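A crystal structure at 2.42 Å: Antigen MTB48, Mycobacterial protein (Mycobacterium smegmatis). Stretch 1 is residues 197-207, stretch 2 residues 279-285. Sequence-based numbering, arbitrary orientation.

Stretch 1 (197-207) RRLSTWWADMG
Stretch 2 (279-285) RPGKPPS

Residues 197-207 form part of a longer helix, against which the extended, proline-rich segment 279-285 (phi -73° to -76° at P280, G281, P283 and P284, -56° at K282, psi 139° to 163°) runs in the opposite direction. The CA atoms pair L199 with P284 (5.9 Å), W202 with P283 (6.4 Å) and M206 with P280 (7.1 Å), and 342 Å² is buried in total.

P284 contributes most. The CA-to-CB bond of P284 points toward the helix, and its ring, C-gamma endo, packs on the backbone between R198 and L199, with P284 CG 3.7 Å from R198 C and 3.6 Å from L199 N. P284 CD lies 4.1 Å from CD1 of L199 (chi1 t, chi2 p).

The CA-to-CB bond of W202 (chi1 t, chi2 88°) also points toward the loop, and its indole meets the loop at both edge and face. At the ring edge, W202 NE1 donates a hydrogen bond to G281 O (2.8 Å, 162° at the hydrogen), giving the indole N-H of the buried W202 an acceptor; K282 O lies 3.1 Å from W202 NE1. Over one face, P283 CA sits 3.5 Å from the centroid of the W202 five-membered ring, 17° off the normal, and P284 CD 4.3 Å from it, 28° off, both CH-pi contacts.

One turn on, selenomethionine M206 (chi1 m, chi2 m, chi3 103°) starts sideways, but its end approaches the loop, bringing M206 SE within 3.6 Å of P280 CB.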

# COMPACT_ATOMS: atom_id res chain seq x y z
N ARG A 197 -7.57 7.90 15.30
CA ARG A 197 -8.26 6.63 15.12
C ARG A 197 -8.51 6.37 13.64
O ARG A 197 -8.40 5.25 13.17
CB ARG A 197 -9.56 6.60 15.90
CG ARG A 197 -10.23 5.24 15.88
CD ARG A 197 -11.72 5.32 16.21
NE ARG A 197 -12.45 6.22 15.30
CZ ARG A 197 -12.69 5.96 14.02
NH1 ARG A 197 -12.25 4.83 13.44
NH2 ARG A 197 -13.37 6.84 13.30
N ARG A 198 -8.84 7.43 12.91
CA ARG A 198 -9.08 7.28 11.48
C ARG A 198 -7.82 6.86 10.78
O ARG A 198 -7.84 5.94 9.96
CB ARG A 198 -9.61 8.58 10.88
CG ARG A 198 -11.00 8.93 11.33
CD ARG A 198 -11.63 9.98 10.45
NE ARG A 198 -12.82 10.54 11.09
CZ ARG A 198 -12.80 11.66 11.80
NH1 ARG A 198 -11.65 12.31 11.93
NH2 ARG A 198 -13.92 12.12 12.37
N LEU A 199 -6.71 7.54 11.09
CA LEU A 199 -5.46 7.31 10.40
C LEU A 199 -4.91 5.94 10.77
O LEU A 199 -4.44 5.18 9.91
CB LEU A 199 -4.45 8.40 10.74
CG LEU A 199 -3.10 8.20 10.05
CD1 LEU A 199 -3.28 8.03 8.56
CD2 LEU A 199 -2.14 9.36 10.37
N SER A 200 -4.99 5.63 12.06
CA SER A 200 -4.61 4.32 12.58
C SER A 200 -5.41 3.19 11.92
O SER A 200 -4.86 2.17 11.54
CB SER A 200 -4.79 4.28 14.09
OG SER A 200 -5.01 2.96 14.53
N THR A 201 -6.71 3.38 11.78
CA THR A 201 -7.54 2.36 11.19
C THR A 201 -7.24 2.22 9.70
O THR A 201 -7.33 1.14 9.14
CB THR A 201 -9.02 2.70 11.42
OG1 THR A 201 -9.34 2.28 12.75
CG2 THR A 201 -9.94 1.97 10.46
N TRP A 202 -6.87 3.33 9.08
CA TRP A 202 -6.62 3.34 7.66
C TRP A 202 -5.33 2.58 7.35
O TRP A 202 -5.25 1.84 6.37
CB TRP A 202 -6.55 4.77 7.16
CG TRP A 202 -6.15 4.91 5.74
CD1 TRP A 202 -6.96 4.89 4.65
CD2 TRP A 202 -4.82 5.11 5.25
NE1 TRP A 202 -6.22 5.06 3.50
CE2 TRP A 202 -4.90 5.20 3.85
CE3 TRP A 202 -3.57 5.22 5.86
CZ2 TRP A 202 -3.78 5.41 3.05
CZ3 TRP A 202 -2.45 5.43 5.07
CH2 TRP A 202 -2.57 5.52 3.67
N TRP A 203 -4.32 2.75 8.19
CA TRP A 203 -3.08 2.03 8.04
C TRP A 203 -3.34 0.53 8.09
O TRP A 203 -2.80 -0.22 7.29
CB TRP A 203 -2.08 2.45 9.10
CG TRP A 203 -1.29 3.64 8.70
CD1 TRP A 203 -1.18 4.81 9.38
CD2 TRP A 203 -0.47 3.79 7.53
NE1 TRP A 203 -0.36 5.68 8.71
CE2 TRP A 203 0.09 5.08 7.57
CE3 TRP A 203 -0.15 2.95 6.45
CZ2 TRP A 203 0.95 5.56 6.58
CZ3 TRP A 203 0.69 3.43 5.46
CH2 TRP A 203 1.24 4.72 5.53
N ALA A 204 -4.19 0.10 9.01
CA ALA A 204 -4.56 -1.30 9.08
C ALA A 204 -5.26 -1.74 7.79
O ALA A 204 -5.05 -2.86 7.32
CB ALA A 204 -5.44 -1.56 10.25
N ASP A 205 -6.09 -0.87 7.22
CA ASP A 205 -6.71 -1.18 5.93
C ASP A 205 -5.64 -1.28 4.84
O ASP A 205 -5.71 -2.14 3.97
CB ASP A 205 -7.75 -0.12 5.54
CG ASP A 205 -8.89 -0.03 6.55
OD1 ASP A 205 -9.02 -0.97 7.37
OD2 ASP A 205 -9.66 0.97 6.53
N MSE A 206 -4.65 -0.39 4.90
CA MSE A 206 -3.57 -0.42 3.95
C MSE A 206 -2.81 -1.76 4.07
O MSE A 206 -2.40 -2.34 3.06
CB MSE A 206 -2.65 0.77 4.16
CG MSE A 206 -3.24 2.07 3.65
SE MSE A 206 -4.01 1.92 1.85
CE MSE A 206 -5.89 1.85 2.36
N GLY A 207 -2.65 -2.24 5.30
CA GLY A 207 -2.07 -3.56 5.53
C GLY A 207 -2.90 -4.63 4.85
O GLY A 207 -2.37 -5.50 4.17
N ARG A 279 -7.67 -0.95 -5.36
CA ARG A 279 -7.95 0.48 -5.30
C ARG A 279 -8.01 0.98 -3.87
O ARG A 279 -9.07 1.02 -3.28
CB ARG A 279 -9.25 0.79 -6.03
CG ARG A 279 -9.03 1.60 -7.29
CD ARG A 279 -10.06 1.26 -8.35
NE ARG A 279 -10.33 2.40 -9.21
CZ ARG A 279 -11.26 2.41 -10.16
NH1 ARG A 279 -11.99 1.32 -10.37
NH2 ARG A 279 -11.44 3.49 -10.90
N PRO A 280 -6.85 1.34 -3.30
CA PRO A 280 -6.86 1.80 -1.91
C PRO A 280 -7.40 3.22 -1.81
O PRO A 280 -7.08 4.08 -2.64
CB PRO A 280 -5.38 1.74 -1.52
CG PRO A 280 -4.67 2.06 -2.81
CD PRO A 280 -5.49 1.36 -3.88
N GLY A 281 -8.21 3.47 -0.80
CA GLY A 281 -8.68 4.82 -0.57
C GLY A 281 -7.58 5.69 0.01
O GLY A 281 -6.70 5.21 0.73
N LYS A 282 -7.62 6.98 -0.32
CA LYS A 282 -6.72 7.96 0.26
C LYS A 282 -6.82 7.92 1.78
O LYS A 282 -7.83 7.47 2.34
CB LYS A 282 -7.07 9.35 -0.26
CG LYS A 282 -8.33 9.92 0.37
CD LYS A 282 -8.83 11.19 -0.30
CE LYS A 282 -10.01 11.79 0.48
NZ LYS A 282 -9.66 12.06 1.94
N PRO A 283 -5.78 8.40 2.47
CA PRO A 283 -5.83 8.49 3.93
C PRO A 283 -6.74 9.62 4.42
O PRO A 283 -7.08 10.53 3.66
CB PRO A 283 -4.38 8.77 4.31
CG PRO A 283 -3.86 9.54 3.15
CD PRO A 283 -4.49 8.87 1.94
N PRO A 284 -7.14 9.58 5.70
CA PRO A 284 -7.93 10.70 6.21
C PRO A 284 -7.02 11.90 6.45
O PRO A 284 -5.86 11.73 6.83
CB PRO A 284 -8.51 10.17 7.52
CG PRO A 284 -7.45 9.21 7.99
CD PRO A 284 -6.93 8.54 6.73
N SER A 285 -7.54 13.10 6.22
CA SER A 285 -6.76 14.29 6.47
C SER A 285 -7.38 15.00 7.66
O SER A 285 -8.56 15.31 7.64
CB SER A 285 -6.73 15.20 5.24
OG SER A 285 -6.20 14.52 4.11